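Local coordinates for putative endonuclease/exonuclease/phosphatase family protein (Bacteroides vulgatus ATCC 8482, PDB 3G6S) that probably hydrolyses phosphate ester bonds as a member of the endonuclease/exonuclease/phosphatase family, possibly acting as a nuclease, at residues L39-M44 with A79-R84; D63-G68 with T119-K124; D111-R116 with D140-E145. All blocks are in the same frame, centred on the assembly; numbering follows the deposited sequence.

Interaction 1: residues L39-M44 with A79-R84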
loop_
_atom_site.group_PDB
_atom_site.type_symbol
_atom_site.label_atom_id
_atom_site.label_comp_id
_atom_site.label_asym_id
_atom_site.label_seq_id
_atom_site.Cartn_x
_atom_site.Cartn_y
_atom_site.Cartn_z
ATOM N N LEU A 39 -1.260 -5.672 12.789
ATOM C CA LEU A 39 -0.469 -5.168 11.686
ATOM C C LEU A 39 0.638 -4.246 12.218
ATOM O O LEU A 39 0.379 -3.381 13.042
ATOM C CB LEU A 39 -1.393 -4.423 10.718
ATOM C CG LEU A 39 -1.978 -5.273 9.585
ATOM C CD1 LEU A 39 -2.328 -6.672 10.071
ATOM C CD2 LEU A 39 -3.195 -4.571 9.011
ATOM N N ASP A 40 1.869 -4.454 11.759
ATOM C CA ASP A 40 2.999 -3.642 12.186
ATOM C C ASP A 40 3.125 -2.409 11.311
ATOM O O ASP A 40 3.365 -1.305 11.802
ATOM C CB ASP A 40 4.311 -4.429 12.099
ATOM C CG ASP A 40 4.466 -5.455 13.202
ATOM O OD1 ASP A 40 4.286 -5.095 14.385
ATOM O OD2 ASP A 40 4.797 -6.621 12.881
ATOM N N ILE A 41 2.985 -2.609 10.007
ATOM C CA ILE A 41 3.089 -1.522 9.042
ATOM C C ILE A 41 2.019 -1.711 7.979
ATOM O O ILE A 41 1.862 -2.805 7.435
ATOM C CB ILE A 41 4.473 -1.492 8.381
ATOM C CG1 ILE A 41 5.518 -1.167 9.439
ATOM C CG2 ILE A 41 4.500 -0.451 7.280
ATOM C CD1 ILE A 41 6.936 -1.268 8.926
ATOM N N VAL A 42 1.284 -0.644 7.691
ATOM C CA VAL A 42 0.211 -0.704 6.714
ATOM C C VAL A 42 0.278 0.443 5.716
ATOM O O VAL A 42 0.375 1.602 6.107
ATOM C CB VAL A 42 -1.173 -0.623 7.401
ATOM C CG1 VAL A 42 -2.270 -0.907 6.386
ATOM C CG2 VAL A 42 -1.245 -1.581 8.562
ATOM N N GLY A 43 0.235 0.116 4.432
ATOM C CA GLY A 43 0.227 1.144 3.411
ATOM C C GLY A 43 -1.193 1.116 2.886
ATOM O O GLY A 43 -1.632 0.088 2.373
HETATM N N MSE A 44 -1.929 2.213 3.022
HETATM C CA MSE A 44 -3.317 2.249 2.565
HETATM C C MSE A 44 -3.515 3.213 1.408
HETATM O O MSE A 44 -2.804 4.205 1.297
HETATM C CB MSE A 44 -4.227 2.656 3.723
HETATM C CG MSE A 44 -4.114 1.751 4.931
HETATM SE SE MSE A 44 -5.059 2.423 6.504
HETATM C CE MSE A 44 -6.481 1.141 6.591
ATOM N N ALA A 79 -2.021 8.393 0.507
ATOM C CA ALA A 79 -1.504 7.040 0.260
ATOM C C ALA A 79 -0.541 6.892 1.438
ATOM O O ALA A 79 0.654 6.696 1.263
ATOM C CB ALA A 79 -0.765 6.992 -1.065
ATOM N N PRO A 80 -1.078 6.966 2.664
ATOM C CA PRO A 80 -0.347 6.881 3.928
ATOM C C PRO A 80 0.176 5.534 4.390
ATOM O O PRO A 80 -0.235 4.479 3.908
ATOM C CB PRO A 80 -1.347 7.450 4.923
ATOM C CG PRO A 80 -2.635 6.817 4.445
ATOM C CD PRO A 80 -2.535 6.893 2.912
ATOM N N LEU A 81 1.102 5.614 5.340
ATOM C CA LEU A 81 1.730 4.468 5.970
ATOM C C LEU A 81 1.487 4.566 7.473
ATOM O O LEU A 81 1.816 5.575 8.095
ATOM C CB LEU A 81 3.239 4.474 5.704
ATOM C CG LEU A 81 3.685 3.892 4.361
ATOM C CD1 LEU A 81 5.114 4.303 4.083
ATOM C CD2 LEU A 81 3.534 2.373 4.378
ATOM N N PHE A 82 0.888 3.534 8.053
ATOM C CA PHE A 82 0.658 3.516 9.491
ATOM C C PHE A 82 1.573 2.473 10.107
ATOM O O PHE A 82 1.741 1.385 9.557
ATOM C CB PHE A 82 -0.808 3.211 9.813
ATOM C CG PHE A 82 -1.720 4.388 9.620
ATOM C CD1 PHE A 82 -2.055 4.820 8.343
ATOM C CD2 PHE A 82 -2.205 5.097 10.718
ATOM C CE1 PHE A 82 -2.866 5.946 8.155
ATOM C CE2 PHE A 82 -3.019 6.231 10.542
ATOM C CZ PHE A 82 -3.346 6.653 9.257
ATOM N N TYR A 83 2.173 2.812 11.238
ATOM C CA TYR A 83 3.090 1.902 11.903
ATOM C C TYR A 83 2.971 1.978 13.424
ATOM O O TYR A 83 2.440 2.953 13.975
ATOM C CB TYR A 83 4.517 2.246 11.506
ATOM C CG TYR A 83 4.915 3.653 11.879
ATOM C CD1 TYR A 83 4.556 4.745 11.077
ATOM C CD2 TYR A 83 5.641 3.900 13.050
ATOM C CE1 TYR A 83 4.918 6.046 11.443
ATOM C CE2 TYR A 83 6.001 5.193 13.414
ATOM C CZ TYR A 83 5.642 6.257 12.610
ATOM O OH TYR A 83 6.024 7.534 12.977
ATOM N N ARG A 84 3.474 0.944 14.096
ATOM C CA ARG A 84 3.466 0.884 15.558
ATOM C C ARG A 84 4.470 1.901 16.120
ATOM O O ARG A 84 5.674 1.755 15.927
ATOM C CB ARG A 84 3.853 -0.522 16.021
ATOM C CG ARG A 84 2.839 -1.584 15.673
ATOM C CD ARG A 84 1.575 -1.397 16.479
ATOM N NE ARG A 84 1.843 -1.485 17.906
ATOM C CZ ARG A 84 2.283 -2.581 18.510
ATOM N NH1 ARG A 84 2.499 -3.685 17.804
ATOM N NH2 ARG A 84 2.522 -2.566 19.816
#
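V42 and F82 form a hydrogen-bonded pair at the middle of two antiparallel strands, with V42 N to F82 O and F82 N to V42 O both at 2.8 Å. The same row is extended by R84 N to D40 O at 3.2 Å and by M44 N to P80 O at 3.0 Å. Between these bonds lie the non-hydrogen-bonded pairs I41–Y83 and G43–L81, where CA-H groups approach carbonyl oxygens of the opposite strand. V42 and F82 point to the same face of the sheet. There the selenium of selenomethionine M44 approaches the F82 ring obliquely, SE lying 4.3 Å from CD1, in a Met-aromatic contact; both side chains also touch L55 of helix 49-58. On the face of I41 and Y83, L81 CD2 turns back over G43, 3.7 Å from its CA, and rests against I41 CG2.

R84 can be traced outward from a CB directed at the 39-44 segment. Its CG, anti to the carbonyl carbon (chi1 -67°), lies 3.9 Å from D40 O, and CD passes close to L39 O. The chain then bends at chi2 and chi3. NH1 ends 4.1 Å from D40 OD1, the carboxylate and guanidinium planes only 15° apart, so that the opposite charges are near each other without direct contact. NH2 instead pairs with D86, while the D40 carboxylate binds K87 through OD1 and R5 N through OD2. Backbone bonds and apolar packing therefore join the strands, and the D40–R84 attraction is probably a longer-range supplement to charges already matched elsewhere.

Interaction 2: residues D63-G68 with T119-K124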
loop_
_atom_site.group_PDB
_atom_site.type_symbol
_atom_site.label_atom_id
_atom_site.label_comp_id
_atom_site.label_asym_id
_atom_site.label_seq_id
_atom_site.Cartn_x
_atom_site.Cartn_y
_atom_site.Cartn_z
ATOM N N ASP A 63 0.749 5.477 14.034
ATOM C CA ASP A 63 1.013 6.826 13.580
ATOM C C ASP A 63 0.953 6.828 12.060
ATOM O O ASP A 63 1.318 5.842 11.424
ATOM C CB ASP A 63 2.385 7.277 14.065
ATOM C CG ASP A 63 2.374 8.697 14.573
ATOM O OD1 ASP A 63 2.144 9.616 13.750
ATOM O OD2 ASP A 63 2.584 8.885 15.795
ATOM N N GLY A 64 0.487 7.929 11.480
ATOM C CA GLY A 64 0.379 8.000 10.036
ATOM C C GLY A 64 1.412 8.883 9.365
ATOM O O GLY A 64 1.976 9.777 9.989
ATOM N N ILE A 65 1.655 8.627 8.083
ATOM C CA ILE A 65 2.616 9.402 7.318
ATOM C C ILE A 65 2.075 9.689 5.925
ATOM O O ILE A 65 1.624 8.779 5.236
ATOM C CB ILE A 65 3.949 8.644 7.167
ATOM C CG1 ILE A 65 4.557 8.368 8.542
ATOM C CG2 ILE A 65 4.911 9.458 6.315
ATOM C CD1 ILE A 65 5.865 7.581 8.494
ATOM N N GLY A 66 2.114 10.948 5.504
ATOM C CA GLY A 66 1.633 11.268 4.171
ATOM C C GLY A 66 0.854 12.559 4.051
ATOM O O GLY A 66 0.511 13.187 5.049
ATOM N N VAL A 67 0.568 12.955 2.817
ATOM C CA VAL A 67 -0.180 14.179 2.573
ATOM C C VAL A 67 -1.148 14.005 1.407
ATOM O O VAL A 67 -1.122 12.983 0.717
ATOM C CB VAL A 67 0.776 15.356 2.270
ATOM C CG1 VAL A 67 1.698 15.598 3.461
ATOM C CG2 VAL A 67 1.590 15.050 1.025
ATOM N N GLY A 68 -2.003 15.004 1.197
ATOM C CA GLY A 68 -2.961 14.942 0.108
ATOM C C GLY A 68 -2.241 15.021 -1.222
ATOM O O GLY A 68 -1.256 15.746 -1.348
ATOM N N THR A 119 4.182 7.515 -1.099
ATOM C CA THR A 119 4.680 8.016 0.176
ATOM C C THR A 119 5.666 6.963 0.682
ATOM O O THR A 119 5.381 5.769 0.620
ATOM C CB THR A 119 3.535 8.228 1.203
ATOM O OG1 THR A 119 2.771 9.380 0.827
ATOM C CG2 THR A 119 4.092 8.443 2.608
ATOM N N TRP A 120 6.833 7.408 1.144
ATOM C CA TRP A 120 7.863 6.497 1.638
ATOM C C TRP A 120 8.379 6.892 3.002
ATOM O O TRP A 120 8.166 8.012 3.460
ATOM C CB TRP A 120 9.055 6.441 0.675
ATOM C CG TRP A 120 9.779 7.745 0.518
ATOM C CD1 TRP A 120 9.542 8.697 -0.421
ATOM C CD2 TRP A 120 10.835 8.257 1.356
ATOM N NE1 TRP A 120 10.382 9.772 -0.227
ATOM C CE2 TRP A 120 11.187 9.527 0.853
ATOM C CE3 TRP A 120 11.517 7.759 2.476
ATOM C CZ2 TRP A 120 12.186 10.318 1.433
ATOM C CZ3 TRP A 120 12.519 8.549 3.058
ATOM C CH2 TRP A 120 12.842 9.816 2.527
ATOM N N ALA A 121 9.090 5.967 3.634
ATOM C CA ALA A 121 9.649 6.216 4.947
ATOM C C ALA A 121 10.782 5.255 5.246
ATOM O O ALA A 121 10.673 4.051 5.012
ATOM C CB ALA A 121 8.574 6.088 6.002
ATOM N N LYS A 122 11.879 5.803 5.753
ATOM C CA LYS A 122 13.038 5.013 6.120
ATOM C C LYS A 122 12.829 4.687 7.611
ATOM O O LYS A 122 12.903 5.567 8.470
ATOM C CB LYS A 122 14.286 5.855 5.886
ATOM C CG LYS A 122 15.612 5.210 6.221
ATOM C CD LYS A 122 16.751 6.161 5.869
ATOM C CE LYS A 122 18.081 5.637 6.357
ATOM N NZ LYS A 122 19.158 6.652 6.209
ATOM N N PHE A 123 12.543 3.422 7.900
ATOM C CA PHE A 123 12.277 2.954 9.262
ATOM C C PHE A 123 13.472 2.360 9.969
ATOM O O PHE A 123 14.498 2.086 9.366
ATOM C CB PHE A 123 11.188 1.880 9.251
ATOM C CG PHE A 123 9.806 2.416 9.080
ATOM C CD1 PHE A 123 9.214 3.177 10.081
ATOM C CD2 PHE A 123 9.068 2.118 7.940
ATOM C CE1 PHE A 123 7.897 3.626 9.953
ATOM C CE2 PHE A 123 7.748 2.565 7.805
ATOM C CZ PHE A 123 7.165 3.322 8.819
ATOM N N LYS A 124 13.319 2.154 11.266
ATOM C CA LYS A 124 14.360 1.534 12.066
ATOM C C LYS A 124 13.649 0.757 13.138
ATOM O O LYS A 124 12.759 1.281 13.805
ATOM C CB LYS A 124 15.279 2.560 12.730
ATOM C CG LYS A 124 16.414 1.881 13.500
ATOM C CD LYS A 124 16.650 2.488 14.884
ATOM C CE LYS A 124 17.367 3.829 14.812
ATOM N NZ LYS A 124 17.595 4.399 16.164
HETATM O O HOH W 1 0.296 10.105 1.303
#
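I65 CD1 meets the F123 ring obliquely, 4.5 Å from CZ, while A121 CB covers one face of that ring, 4.0 Å above the plane and offset toward the rim. Y83 from the neighbouring strand 81-84 adds an edge-to-face ring contact with F123. I65 carries most of the apolar contact. With CG1 anti to the carbonyl carbon and the chain extended at chi2 (178°), its CD1 comes 4.0 Å from A121 CB. The other branch, CG2, meets T119 CG2 at 3.9 Å, and that same threonine methyl lies 3.6 Å from I65 O.

The hydroxyl of T119 faces the loop after I65. OG1 hydrogen-bonds to a water at 2.6 Å, and the water donates to V67 O at 3.3 Å; OG1 also has a weak bond to T95. At G66 a phi of 141° would press any CB against the carbonyl oxygen of I65, and that CB would also come near T119 OG1, so the lack of a side chain suits both the backbone and the contact.

No direct hydrogen bond joins the segments. The strand axes stay 9.1 Å apart at their closest and make an angle of 122°; the strands belong to different sheets and meet through side chains. I65, on an outermost strand of one sheet, packs against T119, A121 and F123 of the other, part of the sheet-on-sheet core of the DNase I-like alpha/beta sandwich.

Interaction 3: residues D111-R116 with D140-E145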
loop_
_atom_site.group_PDB
_atom_site.type_symbol
_atom_site.label_atom_id
_atom_site.label_comp_id
_atom_site.label_asym_id
_atom_site.label_seq_id
_atom_site.Cartn_x
_atom_site.Cartn_y
_atom_site.Cartn_z
ATOM N N ASP A 111 0.417 9.375 -19.531
ATOM C CA ASP A 111 -0.938 8.908 -19.823
ATOM C C ASP A 111 -1.923 9.151 -18.686
ATOM O O ASP A 111 -3.132 9.036 -18.875
ATOM C CB ASP A 111 -0.918 7.407 -20.110
ATOM C CG ASP A 111 -0.131 7.057 -21.341
ATOM O OD1 ASP A 111 0.902 7.712 -21.593
ATOM O OD2 ASP A 111 -0.532 6.113 -22.053
ATOM N N ALA A 112 -1.399 9.465 -17.507
ATOM C CA ALA A 112 -2.216 9.691 -16.317
ATOM C C ALA A 112 -3.566 10.364 -16.562
ATOM O O ALA A 112 -3.717 11.193 -17.462
ATOM C CB ALA A 112 -1.422 10.487 -15.289
ATOM N N VAL A 113 -4.546 9.987 -15.747
ATOM C CA VAL A 113 -5.889 10.544 -15.828
ATOM C C VAL A 113 -6.200 11.264 -14.517
ATOM O O VAL A 113 -7.054 12.151 -14.469
ATOM C CB VAL A 113 -6.940 9.435 -16.075
ATOM C CG1 VAL A 113 -8.334 9.968 -15.822
ATOM C CG2 VAL A 113 -6.834 8.939 -17.505
ATOM N N CYS A 114 -5.489 10.869 -13.464
ATOM C CA CYS A 114 -5.637 11.448 -12.128
ATOM C C CYS A 114 -4.253 11.587 -11.512
ATOM O O CYS A 114 -3.389 10.735 -11.725
ATOM C CB CYS A 114 -6.468 10.535 -11.221
ATOM S SG CYS A 114 -8.160 10.217 -11.762
ATOM N N VAL A 115 -4.038 12.649 -10.745
ATOM C CA VAL A 115 -2.746 12.851 -10.100
ATOM C C VAL A 115 -2.456 11.653 -9.180
ATOM O O VAL A 115 -3.340 11.170 -8.469
ATOM C CB VAL A 115 -2.732 14.172 -9.281
ATOM C CG1 VAL A 115 -3.875 14.188 -8.270
ATOM C CG2 VAL A 115 -1.396 14.326 -8.568
ATOM N N ARG A 116 -1.219 11.169 -9.202
ATOM C CA ARG A 116 -0.843 10.024 -8.382
ATOM C C ARG A 116 0.395 10.305 -7.527
ATOM O O ARG A 116 1.216 11.159 -7.871
ATOM C CB ARG A 116 -0.601 8.807 -9.281
ATOM C CG ARG A 116 -1.828 8.381 -10.086
ATOM C CD ARG A 116 -2.950 7.878 -9.186
ATOM N NE ARG A 116 -4.227 7.822 -9.892
ATOM C CZ ARG A 116 -5.339 7.273 -9.409
ATOM N NH1 ARG A 116 -5.343 6.718 -8.203
ATOM N NH2 ARG A 116 -6.453 7.280 -10.135
ATOM N N ASP A 140 -2.198 4.754 -11.653
ATOM C CA ASP A 140 -3.280 5.203 -12.530
ATOM C C ASP A 140 -3.883 3.991 -13.250
ATOM O O ASP A 140 -3.155 3.124 -13.730
ATOM C CB ASP A 140 -2.745 6.191 -13.571
ATOM C CG ASP A 140 -3.842 6.749 -14.478
ATOM O OD1 ASP A 140 -3.508 7.392 -15.491
ATOM O OD2 ASP A 140 -5.040 6.556 -14.180
ATOM N N HIS A 141 -5.209 3.937 -13.331
ATOM C CA HIS A 141 -5.882 2.823 -13.990
ATOM C C HIS A 141 -5.936 2.982 -15.508
ATOM O O HIS A 141 -6.017 1.992 -16.244
ATOM C CB HIS A 141 -7.296 2.669 -13.446
ATOM C CG HIS A 141 -8.100 3.922 -13.522
ATOM N ND1 HIS A 141 -9.260 4.019 -14.265
ATOM C CD2 HIS A 141 -7.909 5.136 -12.963
ATOM C CE1 HIS A 141 -9.743 5.242 -14.157
ATOM N NE2 HIS A 141 -8.943 5.942 -13.371
ATOM N N VAL A 142 -5.879 4.223 -15.979
ATOM C CA VAL A 142 -5.922 4.483 -17.417
ATOM C C VAL A 142 -4.544 4.664 -18.072
ATOM O O VAL A 142 -4.279 4.096 -19.131
ATOM C CB VAL A 142 -6.781 5.729 -17.727
ATOM C CG1 VAL A 142 -6.761 6.006 -19.220
ATOM C CG2 VAL A 142 -8.214 5.506 -17.253
ATOM N N GLY A 143 -3.676 5.445 -17.436
ATOM C CA GLY A 143 -2.357 5.700 -17.988
ATOM C C GLY A 143 -1.385 4.537 -18.067
ATOM O O GLY A 143 -0.820 4.112 -17.056
ATOM N N GLU A 144 -1.165 4.025 -19.273
ATOM C CA GLU A 144 -0.241 2.910 -19.446
ATOM C C GLU A 144 1.197 3.336 -19.261
ATOM O O GLU A 144 1.921 2.780 -18.435
ATOM C CB GLU A 144 -0.383 2.292 -20.831
ATOM C CG GLU A 144 -1.569 1.384 -20.972
ATOM C CD GLU A 144 -1.314 0.275 -21.971
ATOM O OE1 GLU A 144 -0.378 -0.527 -21.740
ATOM O OE2 GLU A 144 -2.049 0.205 -22.983
ATOM N N GLU A 145 1.612 4.316 -20.045
ATOM C CA GLU A 145 2.975 4.788 -19.952
ATOM C C GLU A 145 3.232 5.279 -18.538
ATOM O O GLU A 145 4.286 5.001 -17.966
ATOM C CB GLU A 145 3.218 5.908 -20.966
ATOM C CG GLU A 145 4.668 6.306 -21.105
ATOM C CD GLU A 145 5.587 5.097 -21.225
ATOM O OE1 GLU A 145 5.230 4.131 -21.941
ATOM O OE2 GLU A 145 6.675 5.113 -20.607
HETATM O O HOH W 2 -3.216 4.846 -22.054
#
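D140 and V113 come together where the carboxylate of the first faces the backbone N-H of the second. The D140 CG is anti to its own backbone N and beside the carbonyl carbon (chi1 -177°), on the side from which the chain goes on to H141 and V142. OD2 accepts V142 N at 3.1 Å with an N-H...O angle of 162°, met from above the carboxylate plane. OD1 faces V113 N and G143 N in two weak bonds, but its modelled position is less sure. An alanine in place of D140 would probably leave V142 N without this acceptor and the turn freer to shift away from V113.

R116 takes a different path. Its chain bends at chi2, and one face of the guanidinium covers D140 CA, with NE 3.8 Å from that atom. NH2 then reaches the edge of the H141 ring, 3.8 Å from CD2, the two planes being 78° apart. V142 CG2 lies over one face of this imidazole, offset toward the rim, while V113 CG2, anti to its carbonyl carbon, points at the CB and branches of V142.

D111 completes the contact. Its OD2 takes a weak, long bond from E145 N at 3.4 Å and a water bond at 3.0 Å; the same water donates to V142 O at 3.2 Å. Lying by the start of helix 144-161, this carboxylate would probably be stabilised by the helix end, whereas the E145 carboxylate turns to Q149. The D140–V142 bond defines an Asx turn, which leads to the N-cap residue G143 and so into the helix.

Along the chain the six segments run 39-44, 63-68, 79-84, 111-116, 119-124 and 140-145, so interaction 2 crosses both of the others, whereas interaction 1 closes before interaction 3 opens. Interactions 1 and 2 have centres about 8 Å apart and touch: strands 62-65 and 81-84 are neighbours in the seven-stranded sheet, to which strand 41-45 also belongs. Interaction 2 carries that sheet onto strand 117-125 of the six-stranded one. Interaction 3 lies apart, its centre about 24 Å from that of interaction 1 and 23 Å from that of interaction 2, in the loop before strand 117-125 and at the start of helix 144-161, after strand 131-138. Together they span strand pairing, sheet-to-sheet packing and the periphery of one DNase I-like unit.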